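PDB 6A5K: histone-lysine N-methyltransferase, H3 lysine-9 specific SUVH6 from Arabidopsis thaliana, which catalyses S-adenosylmethionine-dependent lysine methylation on the histone H3 tail, and probably reads methylated DNA through its SRA domain. Local coordinates for residues Leu14-Gly19 with Gln415-Leu420; Lys371-Gly376 with Asp484-Leu489; Pro459-Gln464 with Phe480-Asn485. The protein carries 1 engineered substitution. All blocks are in the same frame, centred on the assembly; numbering follows the deposited sequence.

Interaction 1 (Leu14-Gly19 with Gln415-Leu420)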
loop_
_atom_site.group_PDB
_atom_site.type_symbol
_atom_site.label_atom_id
_atom_site.label_comp_id
_atom_site.label_asym_id
_atom_site.label_seq_id
_atom_site.Cartn_x
_atom_site.Cartn_y
_atom_site.Cartn_z
ATOM N N LEU A 14 -3.612 0.136 -10.992
ATOM C CA LEU A 14 -4.044 0.883 -9.809
ATOM C C LEU A 14 -2.977 1.886 -9.359
ATOM O O LEU A 14 -3.294 2.992 -8.907
ATOM C CB LEU A 14 -4.387 -0.065 -8.656
ATOM C CG LEU A 14 -5.560 -1.027 -8.863
ATOM C CD1 LEU A 14 -5.748 -1.919 -7.627
ATOM C CD2 LEU A 14 -6.820 -0.262 -9.170
ATOM N N ARG A 15 -1.716 1.489 -9.491
ATOM C CA ARG A 15 -0.587 2.337 -9.111
ATOM C C ARG A 15 -0.546 3.580 -10.008
ATOM O O ARG A 15 -0.374 4.714 -9.532
ATOM C CB ARG A 15 0.719 1.528 -9.196
ATOM C CG ARG A 15 1.896 2.110 -8.449
ATOM C CD ARG A 15 3.062 1.115 -8.413
ATOM N NE ARG A 15 2.721 -0.105 -7.684
ATOM C CZ ARG A 15 3.101 -1.324 -8.056
ATOM N NH1 ARG A 15 3.829 -1.489 -9.151
ATOM N NH2 ARG A 15 2.759 -2.380 -7.334
ATOM N N LEU A 16 -0.728 3.365 -11.308
ATOM C CA LEU A 16 -0.805 4.451 -12.277
ATOM C C LEU A 16 -1.964 5.396 -11.944
ATOM O O LEU A 16 -1.802 6.621 -11.913
ATOM C CB LEU A 16 -0.967 3.888 -13.690
ATOM C CG LEU A 16 -0.936 4.886 -14.846
ATOM C CD1 LEU A 16 0.468 5.483 -15.003
ATOM C CD2 LEU A 16 -1.406 4.219 -16.140
ATOM N N PHE A 17 -3.132 4.814 -11.679
ATOM C CA PHE A 17 -4.302 5.597 -11.298
ATOM C C PHE A 17 -4.029 6.503 -10.090
ATOM O O PHE A 17 -4.297 7.713 -10.129
ATOM C CB PHE A 17 -5.484 4.672 -10.989
ATOM C CG PHE A 17 -6.658 5.383 -10.395
ATOM C CD1 PHE A 17 -7.488 6.160 -11.188
ATOM C CD2 PHE A 17 -6.939 5.276 -9.041
ATOM C CE1 PHE A 17 -8.577 6.815 -10.648
ATOM C CE2 PHE A 17 -8.028 5.930 -8.494
ATOM C CZ PHE A 17 -8.847 6.703 -9.301
ATOM N N HIS A 18 -3.483 5.931 -9.021
ATOM C CA HIS A 18 -3.231 6.737 -7.828
ATOM C C HIS A 18 -2.128 7.766 -8.053
ATOM O O HIS A 18 -2.162 8.858 -7.471
ATOM C CB HIS A 18 -2.915 5.833 -6.633
ATOM C CG HIS A 18 -4.141 5.224 -6.031
ATOM N ND1 HIS A 18 -4.983 5.929 -5.196
ATOM C CD2 HIS A 18 -4.704 4.003 -6.191
ATOM C CE1 HIS A 18 -6.000 5.160 -4.849
ATOM N NE2 HIS A 18 -5.859 3.988 -5.443
ATOM N N GLY A 19 -1.172 7.427 -8.911
ATOM C CA GLY A 19 -0.130 8.365 -9.290
ATOM C C GLY A 19 -0.744 9.599 -9.926
ATOM O O GLY A 19 -0.423 10.734 -9.558
ATOM N N GLN A 415 7.557 7.789 -16.048
ATOM C CA GLN A 415 7.485 7.734 -17.501
ATOM C C GLN A 415 6.052 7.480 -17.977
ATOM O O GLN A 415 5.523 8.240 -18.801
ATOM C CB GLN A 415 8.431 6.660 -18.041
ATOM C CG GLN A 415 9.655 7.210 -18.757
ATOM C CD GLN A 415 9.354 8.440 -19.592
ATOM O OE1 GLN A 415 9.927 9.509 -19.369
ATOM N NE2 GLN A 415 8.430 8.303 -20.545
ATOM N N GLY A 416 5.428 6.423 -17.461
ATOM C CA GLY A 416 4.049 6.119 -17.835
ATOM C C GLY A 416 3.118 7.306 -17.632
ATOM O O GLY A 416 2.238 7.611 -18.448
HETATM N N MSE A 417 3.349 8.006 -16.530
HETATM C CA MSE A 417 2.556 9.178 -16.191
HETATM C C MSE A 417 2.824 10.355 -17.117
HETATM O O MSE A 417 1.901 11.091 -17.470
HETATM C CB MSE A 417 2.826 9.571 -14.751
HETATM C CG MSE A 417 2.399 8.497 -13.775
HETATM SE SE MSE A 417 2.345 9.252 -12.012
HETATM C CE MSE A 417 1.144 10.682 -12.458
ATOM N N SER A 418 4.079 10.531 -17.517
ATOM C CA SER A 418 4.401 11.577 -18.480
ATOM C C SER A 418 3.683 11.290 -19.792
ATOM O O SER A 418 3.267 12.209 -20.499
ATOM C CB SER A 418 5.905 11.677 -18.715
ATOM O OG SER A 418 6.354 10.611 -19.526
ATOM N N GLU A 419 3.545 10.008 -20.115
ATOM C CA GLU A 419 2.797 9.610 -21.303
ATOM C C GLU A 419 1.306 9.890 -21.166
ATOM O O GLU A 419 0.646 10.222 -22.149
ATOM C CB GLU A 419 3.012 8.128 -21.609
ATOM C CG GLU A 419 4.464 7.734 -21.764
ATOM C CD GLU A 419 4.619 6.310 -22.253
ATOM O OE1 GLU A 419 5.771 5.884 -22.488
ATOM O OE2 GLU A 419 3.583 5.623 -22.407
ATOM N N LEU A 420 0.770 9.755 -19.957
ATOM C CA LEU A 420 -0.660 10.013 -19.760
ATOM C C LEU A 420 -1.063 11.480 -19.941
ATOM O O LEU A 420 -2.108 11.770 -20.526
ATOM C CB LEU A 420 -1.106 9.535 -18.381
ATOM C CG LEU A 420 -1.151 8.022 -18.218
ATOM C CD1 LEU A 420 -1.792 7.684 -16.894
ATOM C CD2 LEU A 420 -1.921 7.391 -19.359
#
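Leu16 packs on the Gly416-Met417 turn of a helix that starts this stretch with a doubly gripped oxygen: Gln415 O accepts from Glu419 N, the ordinary helix bond, and from Ser418 OG at 2.6 Å, the hydroxyl sitting in the carbonyl plane on a lone pair. The contact itself is helix-on-helix packing between the long N-terminal helix 5-29 and the short helix 412-420 of the SET domain, with local axes 10.2 Å apart and crossing at -62°. No hydrogen bond spans it. Leu16 does most of the work. Its CG stands anti to the backbone N (chi1 -175°), and the two methyls beyond it reach the other helix at different points. CD2 comes within 3.6 Å of Leu420 CD1, two leucines meeting tip to tip, while CD1 lies 3.8 Å from Met417 CG, where the two side chains slide past one another in opposite directions. An alanine in place of Leu16 would probably cost Leu420 CD1 and Met417 CG their leucine methyl partners and open a gap between the two helices. Leu420 also rests on Leu52 of helix 44-54, which carries the packing over to a third helix. One turn along from Leu16, Gly19 brings bare backbone to the interface: a CB there would fall only 2.8 Å from Met417 SE. Outside this interface, Arg15 reaches from the same helix to a salt bridge with Asp484 and a hydrogen bond to Gln483 O, tying the N-terminal helix to the SET domain at a second place. Met417, built as selenomethionine, bends at its last torsion (chi3 56°), and that turn sets the terminal CE 3.3 Å from Gly19 O.

Interaction 2 (Lys371-Gly376 with Asp484-Leu489)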
loop_
_atom_site.group_PDB
_atom_site.type_symbol
_atom_site.label_atom_id
_atom_site.label_comp_id
_atom_site.label_asym_id
_atom_site.label_seq_id
_atom_site.Cartn_x
_atom_site.Cartn_y
_atom_site.Cartn_z
ATOM N N LYS A 371 -2.756 -3.244 10.421
ATOM C CA LYS A 371 -3.849 -2.635 9.666
ATOM C C LYS A 371 -3.466 -2.372 8.216
ATOM O O LYS A 371 -2.316 -2.566 7.818
ATOM C CB LYS A 371 -4.311 -1.341 10.337
ATOM C CG LYS A 371 -3.352 -0.183 10.207
ATOM C CD LYS A 371 -3.733 0.955 11.147
ATOM C CE LYS A 371 -4.260 0.430 12.477
ATOM N NZ LYS A 371 -4.649 1.530 13.407
ATOM N N SER A 372 -4.443 -1.946 7.425
ATOM C CA SER A 372 -4.189 -1.646 6.028
ATOM C C SER A 372 -3.301 -0.414 5.908
ATOM O O SER A 372 -3.287 0.445 6.788
ATOM C CB SER A 372 -5.506 -1.454 5.262
ATOM O OG SER A 372 -6.235 -0.346 5.750
ATOM N N ILE A 373 -2.543 -0.349 4.822
ATOM C CA ILE A 373 -1.620 0.758 4.610
ATOM C C ILE A 373 -1.985 1.530 3.344
ATOM O O ILE A 373 -1.965 0.971 2.250
ATOM C CB ILE A 373 -0.170 0.258 4.509
ATOM C CG1 ILE A 373 0.257 -0.419 5.819
ATOM C CG2 ILE A 373 0.773 1.418 4.182
ATOM C CD1 ILE A 373 1.574 -1.169 5.702
ATOM N N PRO A 374 -2.342 2.817 3.494
ATOM C CA PRO A 374 -2.674 3.643 2.323
ATOM C C PRO A 374 -1.478 3.803 1.390
ATOM O O PRO A 374 -0.347 3.948 1.861
ATOM C CB PRO A 374 -3.073 4.997 2.937
ATOM C CG PRO A 374 -3.439 4.684 4.362
ATOM C CD PRO A 374 -2.531 3.547 4.761
ATOM N N ILE A 375 -1.723 3.778 0.086
ATOM C CA ILE A 375 -0.645 3.971 -0.884
ATOM C C ILE A 375 0.106 5.290 -0.623
ATOM O O ILE A 375 -0.496 6.312 -0.274
ATOM C CB ILE A 375 -1.187 3.934 -2.331
ATOM C CG1 ILE A 375 -0.034 3.921 -3.344
ATOM C CG2 ILE A 375 -2.193 5.075 -2.587
ATOM C CD1 ILE A 375 -0.476 3.498 -4.732
ATOM N N GLY A 376 1.430 5.246 -0.734
ATOM C CA GLY A 376 2.241 6.422 -0.472
ATOM C C GLY A 376 2.593 6.629 0.993
ATOM O O GLY A 376 3.241 7.617 1.343
ATOM N N ASP A 484 1.313 0.321 -3.034
ATOM C CA ASP A 484 -0.061 -0.156 -3.177
ATOM C C ASP A 484 -0.868 0.320 -1.980
ATOM O O ASP A 484 -0.299 0.727 -0.972
ATOM C CB ASP A 484 -0.151 -1.685 -3.221
ATOM C CG ASP A 484 0.724 -2.306 -4.284
ATOM O OD1 ASP A 484 1.459 -3.260 -3.945
ATOM O OD2 ASP A 484 0.648 -1.877 -5.454
ATOM N N ASN A 485 -2.189 0.246 -2.089
ATOM C CA ASN A 485 -3.025 0.168 -0.899
ATOM C C ASN A 485 -2.912 -1.256 -0.367
ATOM O O ASN A 485 -3.452 -2.183 -0.960
ATOM C CB ASN A 485 -4.476 0.526 -1.213
ATOM C CG ASN A 485 -4.653 1.994 -1.545
ATOM O OD1 ASN A 485 -4.288 2.871 -0.759
ATOM N ND2 ASN A 485 -5.214 2.271 -2.719
ATOM N N ILE A 486 -2.194 -1.432 0.735
ATOM C CA ILE A 486 -1.863 -2.774 1.207
ATOM C C ILE A 486 -2.912 -3.299 2.191
ATOM O O ILE A 486 -3.269 -2.607 3.135
ATOM C CB ILE A 486 -0.474 -2.796 1.877
ATOM C CG1 ILE A 486 0.574 -2.159 0.954
ATOM C CG2 ILE A 486 -0.078 -4.221 2.235
ATOM C CD1 ILE A 486 1.982 -2.053 1.592
ATOM N N PRO A 487 -3.414 -4.525 1.963
ATOM C CA PRO A 487 -4.344 -5.151 2.907
ATOM C C PRO A 487 -3.675 -5.389 4.245
ATOM O O PRO A 487 -2.454 -5.531 4.281
ATOM C CB PRO A 487 -4.696 -6.490 2.234
ATOM C CG PRO A 487 -4.315 -6.314 0.790
ATOM C CD PRO A 487 -3.142 -5.387 0.799
ATOM N N PRO A 488 -4.456 -5.440 5.336
ATOM C CA PRO A 488 -3.839 -5.759 6.626
ATOM C C PRO A 488 -3.197 -7.139 6.588
ATOM O O PRO A 488 -3.721 -8.037 5.917
ATOM C CB PRO A 488 -5.015 -5.710 7.613
ATOM C CG PRO A 488 -6.230 -5.901 6.772
ATOM C CD PRO A 488 -5.917 -5.289 5.435
ATOM N N LEU A 489 -2.051 -7.262 7.252
ATOM C CA LEU A 489 -1.337 -8.527 7.462
ATOM C C LEU A 489 -0.686 -9.089 6.201
ATOM O O LEU A 489 -0.152 -10.192 6.228
ATOM C CB LEU A 489 -2.277 -9.574 8.078
ATOM C CG LEU A 489 -2.873 -9.196 9.440
ATOM C CD1 LEU A 489 -3.948 -10.191 9.856
ATOM C CD2 LEU A 489 -1.786 -9.096 10.511
HETATM O O HOH W 1 -1.006 -3.555 5.548
#
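Ile373 and Ile486 exchange a reciprocal pair of backbone hydrogen bonds. Ile373 N donates to Ile486 O at 2.9 Å, and Ile486 N returns a bond to Ile373 O at 2.8 Å. A third bond uses a side chain: Ile375 N gives its hydrogen to Asn485 OD1 at 2.8 Å. It runs nearly straight at hydrogen (165°), but the donor stands 43° out of the plane of the amide carbonyl. Asn485 CG, set beside its own backbone N (chi1 -69°), turns the amide toward Ile375 N. The same oxygen has a methyl for company: on Ile375 the branch CG2, wedged between backbone N and carbonyl carbon, sits 3.5 Å from Asn485 OD1.

Both segments are loops of the SET domain, running antiparallel and joined by a single beta bridge at Ile373 and Ile486; one leads into strand 378-381, the other into strand 491-494. Weaker CA-H...O contacts flank the bridge. Ile486 O is approached by Ser372 CA at 3.2 Å as well as by its N-H donor, and Asp484 O receives Ile375 CA at 3.3 Å. A water lies past the bridge, 2.8 Å from Lys371 O and from Pro487 O, placed to donate to either.

Apolar contact is modest. The CB atoms of Ile373 and Ile486 meet at 4.0 Å. Ile375 and Asn485 both touch His18 of the N-terminal helix. The Pro488 ring lies against Ser372, with CD near the serine CB and the ring's own CB over the Lys371-Ser372 peptide.

Interaction 3 (Pro459-Gln464 with Phe480-Asn485)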
loop_
_atom_site.group_PDB
_atom_site.type_symbol
_atom_site.label_atom_id
_atom_site.label_comp_id
_atom_site.label_asym_id
_atom_site.label_seq_id
_atom_site.Cartn_x
_atom_site.Cartn_y
_atom_site.Cartn_z
ATOM N N PRO A 459 7.055 -6.376 -5.441
ATOM C CA PRO A 459 7.024 -5.778 -4.103
ATOM C C PRO A 459 5.891 -4.772 -3.884
ATOM O O PRO A 459 5.402 -4.190 -4.849
ATOM C CB PRO A 459 8.375 -5.073 -4.024
ATOM C CG PRO A 459 8.631 -4.638 -5.440
ATOM C CD PRO A 459 8.103 -5.776 -6.290
ATOM N N ASN A 460 5.498 -4.560 -2.629
ATOM C CA ASN A 460 4.508 -3.525 -2.315
ATOM C C ASN A 460 5.156 -2.300 -1.663
ATOM O O ASN A 460 4.476 -1.311 -1.371
ATOM C CB ASN A 460 3.377 -4.081 -1.427
ATOM C CG ASN A 460 3.890 -4.866 -0.224
ATOM O OD1 ASN A 460 5.041 -4.732 0.170
ATOM N ND2 ASN A 460 3.011 -5.674 0.383
ATOM N N LEU A 461 6.471 -2.366 -1.450
ATOM C CA LEU A 461 7.228 -1.223 -0.932
ATOM C C LEU A 461 8.348 -0.831 -1.882
ATOM O O LEU A 461 8.800 -1.639 -2.685
ATOM C CB LEU A 461 7.850 -1.521 0.440
ATOM C CG LEU A 461 7.023 -1.984 1.643
ATOM C CD1 LEU A 461 7.893 -1.976 2.910
ATOM C CD2 LEU A 461 5.771 -1.145 1.837
ATOM N N TYR A 462 8.807 0.411 -1.779
ATOM C CA TYR A 462 10.066 0.776 -2.411
ATOM C C TYR A 462 10.895 1.637 -1.476
ATOM O O TYR A 462 10.361 2.280 -0.557
ATOM C CB TYR A 462 9.851 1.515 -3.741
ATOM C CG TYR A 462 9.040 2.786 -3.646
ATOM C CD1 TYR A 462 7.664 2.760 -3.808
ATOM C CD2 TYR A 462 9.654 4.023 -3.412
ATOM C CE1 TYR A 462 6.907 3.917 -3.736
ATOM C CE2 TYR A 462 8.897 5.189 -3.336
ATOM C CZ TYR A 462 7.523 5.126 -3.499
ATOM O OH TYR A 462 6.742 6.270 -3.444
ATOM N N ALA A 463 12.200 1.651 -1.737
ATOM C CA ALA A 463 13.147 2.466 -0.981
ATOM C C ALA A 463 13.240 3.864 -1.582
ATOM O O ALA A 463 13.246 4.037 -2.801
ATOM C CB ALA A 463 14.527 1.804 -0.949
ATOM N N GLN A 464 13.306 4.855 -0.705
ATOM C CA GLN A 464 13.317 6.254 -1.085
ATOM C C GLN A 464 14.379 6.976 -0.270
ATOM O O GLN A 464 14.340 6.964 0.966
ATOM C CB GLN A 464 11.946 6.888 -0.848
ATOM C CG GLN A 464 11.883 8.386 -1.109
ATOM C CD GLN A 464 12.221 8.722 -2.552
ATOM O OE1 GLN A 464 11.545 8.270 -3.481
ATOM N NE2 GLN A 464 13.282 9.508 -2.750
ATOM N N PHE A 480 11.328 3.521 3.565
ATOM C CA PHE A 480 10.410 2.719 2.755
ATOM C C PHE A 480 9.011 3.322 2.662
ATOM O O PHE A 480 8.465 3.811 3.656
ATOM C CB PHE A 480 10.327 1.300 3.308
ATOM C CG PHE A 480 11.633 0.584 3.286
ATOM C CD1 PHE A 480 12.133 0.082 2.097
ATOM C CD2 PHE A 480 12.374 0.421 4.446
ATOM C CE1 PHE A 480 13.342 -0.580 2.063
ATOM C CE2 PHE A 480 13.588 -0.231 4.415
ATOM C CZ PHE A 480 14.070 -0.734 3.224
ATOM N N PHE A 481 8.442 3.271 1.457
ATOM C CA PHE A 481 7.090 3.757 1.185
ATOM C C PHE A 481 6.240 2.670 0.514
ATOM O O PHE A 481 6.751 1.879 -0.279
ATOM C CB PHE A 481 7.121 4.985 0.265
ATOM C CG PHE A 481 7.581 6.248 0.938
ATOM C CD1 PHE A 481 8.938 6.541 1.039
ATOM C CD2 PHE A 481 6.660 7.150 1.445
ATOM C CE1 PHE A 481 9.366 7.706 1.653
ATOM C CE2 PHE A 481 7.086 8.323 2.061
ATOM C CZ PHE A 481 8.428 8.600 2.158
ATOM N N ALA A 482 4.944 2.653 0.810
ATOM C CA ALA A 482 4.012 1.750 0.125
ATOM C C ALA A 482 3.725 2.200 -1.311
ATOM O O ALA A 482 3.488 3.384 -1.560
ATOM C CB ALA A 482 2.704 1.644 0.912
ATOM N N GLN A 483 3.731 1.261 -2.257
ATOM C CA GLN A 483 3.315 1.579 -3.625
ATOM C C GLN A 483 2.014 0.866 -4.028
ATOM O O GLN A 483 1.654 0.825 -5.204
ATOM C CB GLN A 483 4.438 1.263 -4.630
ATOM C CG GLN A 483 4.907 -0.191 -4.702
ATOM C CD GLN A 483 5.878 -0.412 -5.858
ATOM O OE1 GLN A 483 6.386 0.545 -6.447
ATOM N NE2 GLN A 483 6.127 -1.672 -6.197
ATOM N N ASP A 484 1.313 0.321 -3.034
ATOM C CA ASP A 484 -0.061 -0.156 -3.177
ATOM C C ASP A 484 -0.868 0.320 -1.980
ATOM O O ASP A 484 -0.299 0.727 -0.972
ATOM C CB ASP A 484 -0.151 -1.685 -3.221
ATOM C CG ASP A 484 0.724 -2.306 -4.284
ATOM O OD1 ASP A 484 1.459 -3.260 -3.945
ATOM O OD2 ASP A 484 0.648 -1.877 -5.454
ATOM N N ASN A 485 -2.189 0.246 -2.089
ATOM C CA ASN A 485 -3.025 0.168 -0.899
ATOM C C ASN A 485 -2.912 -1.256 -0.367
ATOM O O ASN A 485 -3.452 -2.183 -0.960
ATOM C CB ASN A 485 -4.476 0.526 -1.213
ATOM C CG ASN A 485 -4.653 1.994 -1.545
ATOM O OD1 ASN A 485 -4.288 2.871 -0.759
ATOM N ND2 ASN A 485 -5.214 2.271 -2.719
HETATM O O HOH W 2 3.921 5.579 -3.512
#
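Tyr462 and Phe481 form the hydrogen-bonded pair of an antiparallel beta hairpin, strands 461-467 and 477-482 of the SET domain, with Leu461-Ala482 and Ala463-Phe480 as the non-hydrogen-bonded pairs beside it. Tyr462 N donates to Phe481 O at 2.9 Å and Phe481 N to Tyr462 O at 3.0 Å. Beyond the strand ends the pairing goes on into the loops, where Gln483 N binds Asn460 O at 2.8 Å, almost straight at hydrogen (172°).

Gln483 adds a side-chain bond: NE2 reaches Pro459 O, which lies nearly in its amide plane, although the donor stands 48° above the plane of that carbonyl. Pro459 and Asn460 end the NHSCxPN signature of SET domains. The Asn460 carboxamide turns to the other side of the chain, bonded to Cys493 N, Glu491 O and Gln490 OE1, while its CB touches Asp484 OD1.

Leu461, Ala463, Phe480 and Ala482 share one face of the hairpin. Leu461 CD1 meets Phe480 CB at 4.1 Å, the two side chains crossing at about a right angle. The Phe480 ring also meets that of Tyr494, and the nearest atoms of the Phe480 side chain and the bound S-adenosylmethionine are about 9 Å apart. Tyr462 and Phe481 lie on the opposite face. Tyr462 carries CG between its backbone N and carbonyl carbon (chi1 58°), and its ring lies over the neighbouring strand: Phe481 CB makes a CH-pi contact, 4.1 Å from the ring centre but offset toward the rim, while Gln483 CB meets the ring edge near its plane. Gln464 CB packs against Phe481 CD1 at 3.6 Å. At the far end of the tyrosine, a water 2.9 Å from Tyr462 OH donates to Ala482 O.

In the fold
From the N terminus, helix 5-29 comes first: interaction 1 closes a loop of 395 residues by setting it against helix 412-420. Interaction 2 opens at 371-376, inside that loop, and closes beyond it at 484-489, so the two cross. Interaction 3, the short-range hairpin, begins only after interaction 1 has closed; its segment 459-464 lies within the loop of interaction 2, and both contacts end on the same stretch, sharing Asp484 and Asn485. A backbone bond from Gly376 N to Ala482 O joins them directly. Arg15 and His18, on the helix of interaction 1, touch segment 484-489, so the N-terminal helix is fastened both to helix 412-420 and to the loop that follows the hairpin.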